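Local coordinates for cytosolic acyl coenzyme A thioester hydrolase (PDB 2V1O), which hydrolyses fatty acyl-CoAs, preferentially palmitoyl-CoA, to free fatty acid and coenzyme A, the chain here being the N-terminal of its two hotdog domains, at residues Ala2-Ile5 against Asp9-Asn12; Tyr76-Ser81 against Lys138-Gln143; His87-Asn92 against Gly96-Thr101. All coordinates share one frame; numbering follows the deposited sequence.

Contact 1. Residues Ala2-Ile5 against Asp9-Asn12; sequences AMRI and DDAN
Arg4 and Asp10 form a two-pronged salt bridge that joins the first strand of the domain to the loop leading toward helix 19-38. NH1 of Arg4 donates to OD2 of Asp10 over 2.8 Å, and NH2 of Arg4 reaches OD1 of Asp10 at 3.1 Å. Both N-H groups point nearly straight at their oxygens, so the guanidinium is gripped end-on and its rotation is fixed. Seen from Arg4 the carboxylate lies at the edge, within the guanidinium plane; seen from Asp10 the two bonds differ. OD2 is met on its syn side, whereas OD1 is approached from above the carboxylate plane, because the two flat groups are turned 57° against each other. The arginine chain runs nearly straight from the strand and then bends at the CG-CD bond (chi3 97°), which swings the guanidinium to meet an aspartate arriving from the opposite direction. OD2 has a second donor in the backbone N of Arg7, in the short connection between the segments, so the carboxylate also ties down that link. Apolar packing adds almost nothing; the nearest other approach is O of Ile5, 4.2 Å from OD2 of Asp10, with no bond between the two oxygens. Two residues beyond Asp10 lies the active-site Asn12. A buried carboxylate compensated by arginine and a backbone N-H is probably kept ionised, and ties the chain leading to Asn12 to strand 2-5.

Contact 2. Residues Tyr76-Ser81 against Lys138-Gln143; sequences YTSKHS and KRYEAQ. With COA (coenzyme A), chain G.
Ser78 sets its CB over one face of the Tyr140 ring, a CH-pi contact 3.7 Å from the ring centroid, while its hydroxyl turns to coenzyme A. With chi1 at 67°, OG of Ser78 stands between its own backbone N and carbonyl carbon, and from there donates a short bond to phosphate oxygen O9A. Tyr140 leaves helix 130-146 with its CG opposite the backbone N (chi1 166°), which carries the ring across to the 76-81 segment, with its edge toward phosphate oxygen O7A. Its OH donates a very short bond, 2.5 Å, to O7A of the same 3'-phosphate. Nearer the helix backbone, CE2 of Tyr76 packs on CB of Tyr140 at 3.5 Å; the two rings are near parallel, 30° apart, but slid so far that they hardly overlap. The backbone N of His80 gives O9A a second direct bond of 2.9 Å. A water accepts from the N of Lys79 and donates to the OH of Tyr140, with a weak bond to O9A as well. Trp107 of strand 98-112 touches both tyrosines, and Lys144 and Arg147 add further bonds to coenzyme A. Strand end, turn and helix thus close round the 3'-phosphate with hydroxyl and backbone donors on two of its oxygens, an environment that probably suits a charged phosphate.

Contact 3. Residues His87-Asn92 against Gly96-Thr101; sequences HVMSEN and GTKKLT
OG of Ser90 is held between two waters that tie it to the 96-101 segment. One, at 2.8 Å from OG of Ser90, also bonds OG1 of Thr101; the other donates to the carbonyl O of Thr97. The hydroxyl reaches this position with chi1 at 62°, leaning over CB of Lys99, 3.4 Å from OG of Ser90. In the backbone, Ser90 and Lys99 form an antiparallel hydrogen-bonded pair: N of Ser90 donates to O of Lys99 at 2.9 Å, and N of Lys99 returns a bond to O of Ser90. Met89-Leu100 and Glu91-Lys98, the flanking non-hydrogen-bonded pairs, place their side chains on the other face. There Lys98 runs extended alongside Glu91, its CE 3.8 Å from OE2 of Glu91, and CD of Lys98 meets SD of Met89 at 3.9 Å. NZ of Lys98 remains beyond salt-bridge distance of Glu91, whose carboxylate is instead paired with Arg36 of the second subunit. At the turn end, Gly96 and Thr97 both face Asn92 in a G1 beta bulge: N of Asn92 donates to O of Thr97 almost straight (174°), and N of Gly96 to O of Asn92 at 2.7 Å. OD1 of Asn92 accepts from the backbone N of Leu94 and of Thr95, bracing the loop from within. At the other end CG1 of Val88 packs on CB of Thr101, 3.7 Å away. Strands 82-91 and 98-112 thus make a beta hairpin within the hotdog sheet; strand 67-77 flanks the first, and helix 19-38 lies on Val88 through Ile22 and Ile26.

How the contacts relate
All three contacts draw on the one antiparallel sheet of the hotdog domain, whose strands run 2-5, 67-77, 82-91, 98-112 and 46-57 across it. Contact 1 comes first along the chain, at strand 2-5, outermost in the sheet of this chain; contact 3 is nested in the long loop that contact 2 closes when helix 130-146 returns to the end of strand 67-77. Contacts 1 and 3 lie on the same side of the chain's centre, their centres 12 Å apart, whereas contact 2 is on the opposite side, 32 Å and 29 Å from them, centre to centre. The segment bearing the active-site Asn12 and the coenzyme A phosphate grip in contact 2 are therefore well separated within one subunit.

Contact 1. Residues Ala2-Ile5 against Asp9-Asn12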
loop_
_atom_site.group_PDB
_atom_site.type_symbol
_atom_site.label_atom_id
_atom_site.label_comp_id
_atom_site.label_asym_id
_atom_site.label_seq_id
_atom_site.Cartn_x
_atom_site.Cartn_y
_atom_site.Cartn_z
ATOM N N ALA A 2 -11.599 -4.082 -15.791
ATOM C CA ALA A 2 -11.191 -3.714 -14.443
ATOM C C ALA A 2 -11.852 -2.392 -14.053
ATOM O O ALA A 2 -11.983 -1.496 -14.873
ATOM C CB ALA A 2 -9.676 -3.605 -14.352
ATOM N N MET A 3 -12.294 -2.290 -12.808
ATOM C CA MET A 3 -12.778 -1.014 -12.287
ATOM C C MET A 3 -12.409 -0.866 -10.825
ATOM O O MET A 3 -12.379 -1.843 -10.075
ATOM C CB MET A 3 -14.284 -0.805 -12.525
ATOM C CG MET A 3 -15.227 -1.523 -11.564
ATOM S SD MET A 3 -16.984 -1.154 -11.820
ATOM C CE MET A 3 -17.335 -2.066 -13.315
ATOM N N ARG A 4 -12.130 0.371 -10.440
ATOM C CA ARG A 4 -11.673 0.681 -9.100
ATOM C C ARG A 4 -12.032 2.123 -8.808
ATOM O O ARG A 4 -11.884 2.990 -9.678
ATOM C CB ARG A 4 -10.155 0.478 -9.035
ATOM C CG ARG A 4 -9.482 0.990 -7.795
ATOM C CD ARG A 4 -8.059 0.430 -7.667
ATOM N NE ARG A 4 -7.002 1.317 -8.164
ATOM C CZ ARG A 4 -6.635 2.462 -7.583
ATOM N NH1 ARG A 4 -7.262 2.903 -6.497
ATOM N NH2 ARG A 4 -5.637 3.179 -8.100
ATOM N N ILE A 5 -12.515 2.366 -7.594
ATOM C CA ILE A 5 -12.822 3.718 -7.144
ATOM C C ILE A 5 -11.516 4.438 -6.807
ATOM O O ILE A 5 -10.592 3.847 -6.233
ATOM C CB ILE A 5 -13.804 3.736 -5.935
ATOM C CG1 ILE A 5 -14.410 5.136 -5.743
ATOM C CG2 ILE A 5 -13.132 3.230 -4.654
ATOM C CD1 ILE A 5 -15.818 5.114 -5.139
ATOM N N ASP A 9 -5.039 8.706 -1.975
ATOM C CA ASP A 9 -3.632 8.491 -2.345
ATOM C C ASP A 9 -3.394 8.422 -3.859
ATOM O O ASP A 9 -2.251 8.498 -4.310
ATOM C CB ASP A 9 -3.025 7.282 -1.620
ATOM C CG ASP A 9 -2.302 7.672 -0.319
ATOM O OD1 ASP A 9 -2.679 8.665 0.334
ATOM O OD2 ASP A 9 -1.325 6.980 0.044
ATOM N N ASP A 10 -4.480 8.312 -4.624
ATOM C CA ASP A 10 -4.433 8.305 -6.086
ATOM C C ASP A 10 -4.420 9.717 -6.663
ATOM O O ASP A 10 -4.278 9.879 -7.867
ATOM C CB ASP A 10 -5.645 7.570 -6.659
ATOM C CG ASP A 10 -5.688 6.116 -6.264
ATOM O OD1 ASP A 10 -4.637 5.444 -6.301
ATOM O OD2 ASP A 10 -6.788 5.642 -5.928
ATOM N N ALA A 11 -4.592 10.725 -5.807
ATOM C CA ALA A 11 -4.834 12.092 -6.267
ATOM C C ALA A 11 -3.905 13.127 -5.651
ATOM O O ALA A 11 -3.363 12.932 -4.554
ATOM C CB ALA A 11 -6.290 12.486 -6.034
ATOM N N ASN A 12 -3.732 14.233 -6.373
ATOM C CA ASN A 12 -2.955 15.377 -5.888
ATOM C C ASN A 12 -3.707 16.186 -4.824
ATOM O O ASN A 12 -4.796 15.793 -4.387
ATOM C CB ASN A 12 -2.504 16.268 -7.057
ATOM C CG ASN A 12 -3.665 16.944 -7.781
ATOM O OD1 ASN A 12 -4.729 17.169 -7.212
ATOM N ND2 ASN A 12 -3.446 17.288 -9.045
#

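Contact 2. Residues Tyr76-Ser81 against Lys138-Gln143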
loop_
_atom_site.group_PDB
_atom_site.type_symbol
_atom_site.label_atom_id
_atom_site.label_comp_id
_atom_site.label_asym_id
_atom_site.label_seq_id
_atom_site.Cartn_x
_atom_site.Cartn_y
_atom_site.Cartn_z
ATOM N N TYR A 76 -3.211 -6.852 -32.251
ATOM C CA TYR A 76 -2.249 -7.442 -33.182
ATOM C C TYR A 76 -1.280 -8.380 -32.469
ATOM O O TYR A 76 -0.966 -8.190 -31.285
ATOM C CB TYR A 76 -1.459 -6.349 -33.936
ATOM C CG TYR A 76 -0.600 -6.893 -35.059
ATOM C CD1 TYR A 76 -1.177 -7.330 -36.254
ATOM C CD2 TYR A 76 0.783 -7.003 -34.915
ATOM C CE1 TYR A 76 -0.403 -7.847 -37.274
ATOM C CE2 TYR A 76 1.568 -7.522 -35.935
ATOM C CZ TYR A 76 0.966 -7.936 -37.112
ATOM O OH TYR A 76 1.728 -8.457 -38.121
ATOM N N THR A 77 -0.820 -9.400 -33.193
ATOM C CA THR A 77 0.321 -10.199 -32.748
ATOM C C THR A 77 1.331 -10.367 -33.886
ATOM O O THR A 77 0.954 -10.627 -35.036
ATOM C CB THR A 77 -0.087 -11.595 -32.185
ATOM O OG1 THR A 77 -0.710 -12.384 -33.213
ATOM C CG2 THR A 77 -1.017 -11.469 -30.965
ATOM N N SER A 78 2.606 -10.187 -33.558
ATOM C CA SER A 78 3.704 -10.489 -34.469
ATOM C C SER A 78 4.284 -11.836 -34.034
ATOM O O SER A 78 3.678 -12.529 -33.202
ATOM C CB SER A 78 4.761 -9.382 -34.431
ATOM O OG SER A 78 5.421 -9.339 -33.169
ATOM N N LYS A 79 5.443 -12.214 -34.576
ATOM C CA LYS A 79 6.041 -13.502 -34.221
ATOM C C LYS A 79 6.334 -13.615 -32.718
ATOM O O LYS A 79 6.079 -14.660 -32.117
ATOM C CB LYS A 79 7.306 -13.785 -35.039
ATOM C CG LYS A 79 7.846 -15.201 -34.821
ATOM C CD LYS A 79 8.916 -15.604 -35.818
ATOM C CE LYS A 79 9.477 -16.973 -35.459
ATOM N NZ LYS A 79 10.444 -17.473 -36.486
ATOM N N HIS A 80 6.846 -12.533 -32.131
ATOM C CA HIS A 80 7.277 -12.522 -30.729
ATOM C C HIS A 80 6.736 -11.358 -29.901
ATOM O O HIS A 80 7.279 -11.054 -28.833
ATOM C CB HIS A 80 8.807 -12.512 -30.638
ATOM C CG HIS A 80 9.474 -13.571 -31.455
ATOM N ND1 HIS A 80 9.543 -14.888 -31.057
ATOM C CD2 HIS A 80 10.109 -13.504 -32.648
ATOM C CE1 HIS A 80 10.195 -15.588 -31.969
ATOM N NE2 HIS A 80 10.549 -14.772 -32.945
ATOM N N SER A 81 5.668 -10.710 -30.363
ATOM C CA SER A 81 5.123 -9.571 -29.618
ATOM C C SER A 81 3.599 -9.432 -29.743
ATOM O O SER A 81 2.985 -9.971 -30.671
ATOM C CB SER A 81 5.846 -8.256 -29.974
ATOM O OG SER A 81 5.315 -7.638 -31.137
ATOM N N LYS A 138 0.705 -2.791 -40.042
ATOM C CA LYS A 138 1.254 -1.461 -40.335
ATOM C C LYS A 138 1.816 -0.765 -39.085
ATOM O O LYS A 138 2.873 -0.129 -39.142
ATOM C CB LYS A 138 0.182 -0.586 -40.991
ATOM C CG LYS A 138 0.713 0.674 -41.642
ATOM C CD LYS A 138 -0.415 1.493 -42.252
ATOM C CE LYS A 138 0.034 2.921 -42.542
ATOM N NZ LYS A 138 0.966 3.007 -43.701
ATOM N N ARG A 139 1.103 -0.879 -37.967
ATOM C CA ARG A 139 1.565 -0.298 -36.702
ATOM C C ARG A 139 2.807 -1.030 -36.189
ATOM O O ARG A 139 3.746 -0.393 -35.711
ATOM C CB ARG A 139 0.455 -0.303 -35.649
ATOM C CG ARG A 139 -0.768 0.531 -36.030
ATOM C CD ARG A 139 -1.759 0.675 -34.873
ATOM N NE ARG A 139 -2.334 -0.609 -34.459
ATOM C CZ ARG A 139 -3.441 -1.153 -34.962
ATOM N NH1 ARG A 139 -4.132 -0.537 -35.922
ATOM N NH2 ARG A 139 -3.865 -2.324 -34.496
ATOM N N TYR A 140 2.800 -2.358 -36.304
ATOM C CA TYR A 140 3.949 -3.204 -35.973
ATOM C C TYR A 140 5.193 -2.785 -36.752
ATOM O O TYR A 140 6.252 -2.552 -36.173
ATOM C CB TYR A 140 3.617 -4.669 -36.274
ATOM C CG TYR A 140 4.818 -5.589 -36.299
ATOM C CD1 TYR A 140 5.569 -5.810 -35.149
ATOM C CD2 TYR A 140 5.197 -6.251 -37.475
ATOM C CE1 TYR A 140 6.672 -6.661 -35.162
ATOM C CE2 TYR A 140 6.298 -7.107 -37.495
ATOM C CZ TYR A 140 7.030 -7.304 -36.331
ATOM O OH TYR A 140 8.112 -8.152 -36.326
ATOM N N GLU A 141 5.051 -2.695 -38.070
ATOM C CA GLU A 141 6.130 -2.248 -38.949
ATOM C C GLU A 141 6.643 -0.847 -38.595
ATOM O O GLU A 141 7.844 -0.605 -38.624
ATOM C CB GLU A 141 5.664 -2.304 -40.405
ATOM C CG GLU A 141 5.454 -3.726 -40.925
ATOM C CD GLU A 141 4.629 -3.790 -42.203
ATOM O OE1 GLU A 141 3.986 -2.787 -42.575
ATOM O OE2 GLU A 141 4.628 -4.854 -42.847
ATOM N N ALA A 142 5.733 0.059 -38.240
ATOM C CA ALA A 142 6.095 1.429 -37.858
ATOM C C ALA A 142 7.046 1.460 -36.648
ATOM O O ALA A 142 8.115 2.088 -36.703
ATOM C CB ALA A 142 4.839 2.256 -37.586
ATOM N N GLN A 143 6.664 0.774 -35.574
ATOM C CA GLN A 143 7.489 0.746 -34.362
ATOM C C GLN A 143 8.784 -0.058 -34.555
ATOM O O GLN A 143 9.839 0.329 -34.054
ATOM C CB GLN A 143 6.684 0.310 -33.117
ATOM C CG GLN A 143 5.908 -1.011 -33.227
ATOM C CD GLN A 143 6.679 -2.235 -32.739
ATOM O OE1 GLN A 143 6.098 -3.302 -32.535
ATOM N NE2 GLN A 143 7.970 -2.085 -32.537
HETATM N N1A COA G . 8.734 -2.368 -28.577
HETATM C C2A COA G . 8.029 -3.300 -29.303
HETATM N N3A COA G . 8.610 -4.513 -29.595
HETATM C C4A COA G . 9.870 -4.775 -29.159
HETATM C C5A COA G . 10.597 -3.854 -28.417
HETATM C C6A COA G . 10.015 -2.634 -28.123
HETATM N N6A COA G . 10.679 -1.708 -27.434
HETATM N N7A COA G . 11.807 -4.400 -28.131
HETATM C C8A COA G . 11.852 -5.636 -28.674
HETATM N N9A COA G . 10.663 -5.873 -29.308
HETATM C C1B COA G . 10.193 -7.124 -29.904
HETATM C C2B COA G . 10.844 -7.388 -31.254
HETATM O O2B COA G . 10.225 -6.635 -32.272
HETATM C C3B COA G . 10.669 -8.895 -31.366
HETATM O O3B COA G . 9.400 -9.249 -31.885
HETATM P P3B COA G . 9.218 -9.755 -33.406
HETATM O O7A COA G . 9.497 -8.588 -34.297
HETATM O O8A COA G . 10.215 -10.859 -33.664
HETATM O O9A COA G . 7.800 -10.235 -33.585
HETATM C C4B COA G . 10.725 -9.365 -29.912
HETATM O O4B COA G . 10.551 -8.220 -29.099
HETATM C C5B COA G . 12.033 -10.065 -29.561
HETATM O O5B COA G . 13.141 -9.312 -30.002
HETATM P P1A COA G . 14.611 -9.776 -29.559
HETATM O O1A COA G . 14.697 -11.275 -29.620
HETATM O O2A COA G . 15.614 -9.067 -30.442
HETATM O O3A COA G . 14.785 -9.315 -28.026
HETATM P P2A COA G . 15.361 -7.894 -27.549
HETATM O O4A COA G . 14.954 -6.771 -28.472
HETATM O O5A COA G . 16.854 -7.950 -27.321
HETATM O O6A COA G . 14.650 -7.744 -26.119
HETATM C CBP COA G . 12.855 -7.316 -24.583
HETATM C CCP COA G . 13.261 -7.467 -26.049
HETATM C CDP COA G . 11.441 -6.725 -24.524
HETATM C CEP COA G . 12.830 -8.722 -23.984
HETATM C CAP COA G . 13.874 -6.410 -23.878
HETATM O OAP COA G . 13.941 -5.138 -24.492
HETATM C C9P COA G . 13.593 -6.245 -22.404
HETATM O O9P COA G . 13.893 -7.288 -21.525
HETATM N N8P COA G . 13.069 -5.091 -22.014
HETATM C C7P COA G . 12.578 -4.879 -20.663
HETATM C C6P COA G . 11.192 -5.492 -20.460
HETATM C C5P COA G . 10.725 -5.204 -19.050
HETATM O O5P COA G . 11.264 -5.796 -18.098
HETATM N N4P COA G . 9.743 -4.310 -18.920
HETATM C C3P COA G . 9.481 -3.573 -17.686
HETATM C C2P COA G . 10.640 -2.648 -17.253
HETATM S S1P COA G . 10.167 -1.924 -15.667
HETATM O O HOH W 1 6.921 -10.816 -36.833
#

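Contact 3. Residues His87-Asn92 against Gly96-Thr101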
loop_
_atom_site.group_PDB
_atom_site.type_symbol
_atom_site.label_atom_id
_atom_site.label_comp_id
_atom_site.label_asym_id
_atom_site.label_seq_id
_atom_site.Cartn_x
_atom_site.Cartn_y
_atom_site.Cartn_z
ATOM N N HIS A 87 -8.441 1.162 -23.020
ATOM C CA HIS A 87 -9.328 2.327 -22.851
ATOM C C HIS A 87 -9.587 2.564 -21.379
ATOM O O HIS A 87 -9.932 1.633 -20.649
ATOM C CB HIS A 87 -10.682 2.129 -23.547
ATOM C CG HIS A 87 -10.634 2.281 -25.034
ATOM N ND1 HIS A 87 -9.912 1.433 -25.844
ATOM C CD2 HIS A 87 -11.236 3.169 -25.860
ATOM C CE1 HIS A 87 -10.057 1.800 -27.105
ATOM N NE2 HIS A 87 -10.859 2.849 -27.142
ATOM N N VAL A 88 -9.446 3.818 -20.955
ATOM C CA VAL A 88 -9.763 4.215 -19.581
ATOM C C VAL A 88 -10.936 5.187 -19.604
ATOM O O VAL A 88 -10.891 6.216 -20.288
ATOM C CB VAL A 88 -8.571 4.887 -18.878
ATOM C CG1 VAL A 88 -8.951 5.315 -17.453
ATOM C CG2 VAL A 88 -7.365 3.946 -18.853
ATOM N N MET A 89 -11.983 4.838 -18.865
ATOM C CA MET A 89 -13.174 5.666 -18.754
ATOM C C MET A 89 -13.427 5.979 -17.275
ATOM O O MET A 89 -13.288 5.102 -16.410
ATOM C CB MET A 89 -14.369 4.948 -19.400
ATOM C CG MET A 89 -15.664 5.748 -19.432
ATOM S SD MET A 89 -17.155 4.829 -19.934
ATOM C CE MET A 89 -17.081 3.322 -18.950
ATOM N N SER A 90 -13.744 7.239 -16.986
ATOM C CA SER A 90 -14.123 7.635 -15.634
ATOM C C SER A 90 -15.636 7.599 -15.531
ATOM O O SER A 90 -16.343 7.936 -16.491
ATOM C CB SER A 90 -13.616 9.038 -15.283
ATOM O OG SER A 90 -14.187 10.001 -16.146
ATOM N N GLU A 91 -16.124 7.165 -14.375
ATOM C CA GLU A 91 -17.544 7.166 -14.097
ATOM C C GLU A 91 -17.777 7.816 -12.753
ATOM O O GLU A 91 -17.248 7.372 -11.725
ATOM C CB GLU A 91 -18.126 5.748 -14.081
ATOM C CG GLU A 91 -19.634 5.742 -13.879
ATOM C CD GLU A 91 -20.208 4.374 -13.528
ATOM O OE1 GLU A 91 -19.446 3.440 -13.205
ATOM O OE2 GLU A 91 -21.442 4.249 -13.555
ATOM N N ASN A 92 -18.557 8.880 -12.771
ATOM C CA ASN A 92 -18.990 9.491 -11.544
ATOM C C ASN A 92 -20.299 8.822 -11.153
ATOM O O ASN A 92 -21.322 8.998 -11.823
ATOM C CB ASN A 92 -19.128 11.008 -11.704
ATOM C CG ASN A 92 -19.447 11.703 -10.397
ATOM O OD1 ASN A 92 -20.424 11.377 -9.733
ATOM N ND2 ASN A 92 -18.617 12.668 -10.020
ATOM N N GLY A 96 -23.691 10.034 -12.511
ATOM C CA GLY A 96 -23.865 9.158 -13.670
ATOM C C GLY A 96 -22.973 9.504 -14.856
ATOM O O GLY A 96 -22.899 8.733 -15.818
ATOM N N THR A 97 -22.290 10.648 -14.791
ATOM C CA THR A 97 -21.452 11.130 -15.898
ATOM C C THR A 97 -20.272 10.195 -16.186
ATOM O O THR A 97 -19.529 9.829 -15.271
ATOM C CB THR A 97 -20.915 12.561 -15.634
ATOM O OG1 THR A 97 -22.018 13.449 -15.405
ATOM C CG2 THR A 97 -20.093 13.073 -16.825
ATOM N N LYS A 98 -20.123 9.813 -17.454
ATOM C CA LYS A 98 -18.946 9.069 -17.915
ATOM C C LYS A 98 -18.140 9.874 -18.935
ATOM O O LYS A 98 -18.716 10.534 -19.800
ATOM C CB LYS A 98 -19.355 7.730 -18.524
ATOM C CG LYS A 98 -20.283 6.918 -17.650
ATOM C CD LYS A 98 -20.549 5.559 -18.252
ATOM C CE LYS A 98 -21.497 4.775 -17.368
ATOM N NZ LYS A 98 -21.891 3.499 -18.021
ATOM N N LYS A 99 -16.813 9.799 -18.824
ATOM C CA LYS A 99 -15.882 10.530 -19.694
ATOM C C LYS A 99 -14.771 9.590 -20.136
ATOM O O LYS A 99 -14.329 8.751 -19.352
ATOM C CB LYS A 99 -15.216 11.687 -18.938
ATOM C CG LYS A 99 -16.138 12.712 -18.331
ATOM C CD LYS A 99 -15.365 13.615 -17.382
ATOM C CE LYS A 99 -16.293 14.596 -16.683
ATOM N NZ LYS A 99 -15.584 15.325 -15.587
ATOM N N LEU A 100 -14.306 9.740 -21.375
ATOM C CA LEU A 100 -13.102 9.037 -21.811
ATOM C C LEU A 100 -11.881 9.751 -21.228
ATOM O O LEU A 100 -11.642 10.930 -21.509
ATOM C CB LEU A 100 -13.013 8.959 -23.343
ATOM C CG LEU A 100 -11.724 8.386 -23.948
ATOM C CD1 LEU A 100 -11.530 6.903 -23.611
ATOM C CD2 LEU A 100 -11.708 8.610 -25.446
ATOM N N THR A 101 -11.136 9.034 -20.400
ATOM C CA THR A 101 -9.938 9.567 -19.768
ATOM C C THR A 101 -8.753 9.455 -20.712
ATOM O O THR A 101 -8.011 10.416 -20.902
ATOM C CB THR A 101 -9.613 8.816 -18.455
ATOM O OG1 THR A 101 -10.770 8.817 -17.621
ATOM C CG2 THR A 101 -8.430 9.467 -17.723
HETATM O O HOH W 2 -16.837 11.050 -15.098
HETATM O O HOH W 3 -11.918 11.348 -17.065
HETATM O O HOH W 4 -23.485 5.788 -14.192
#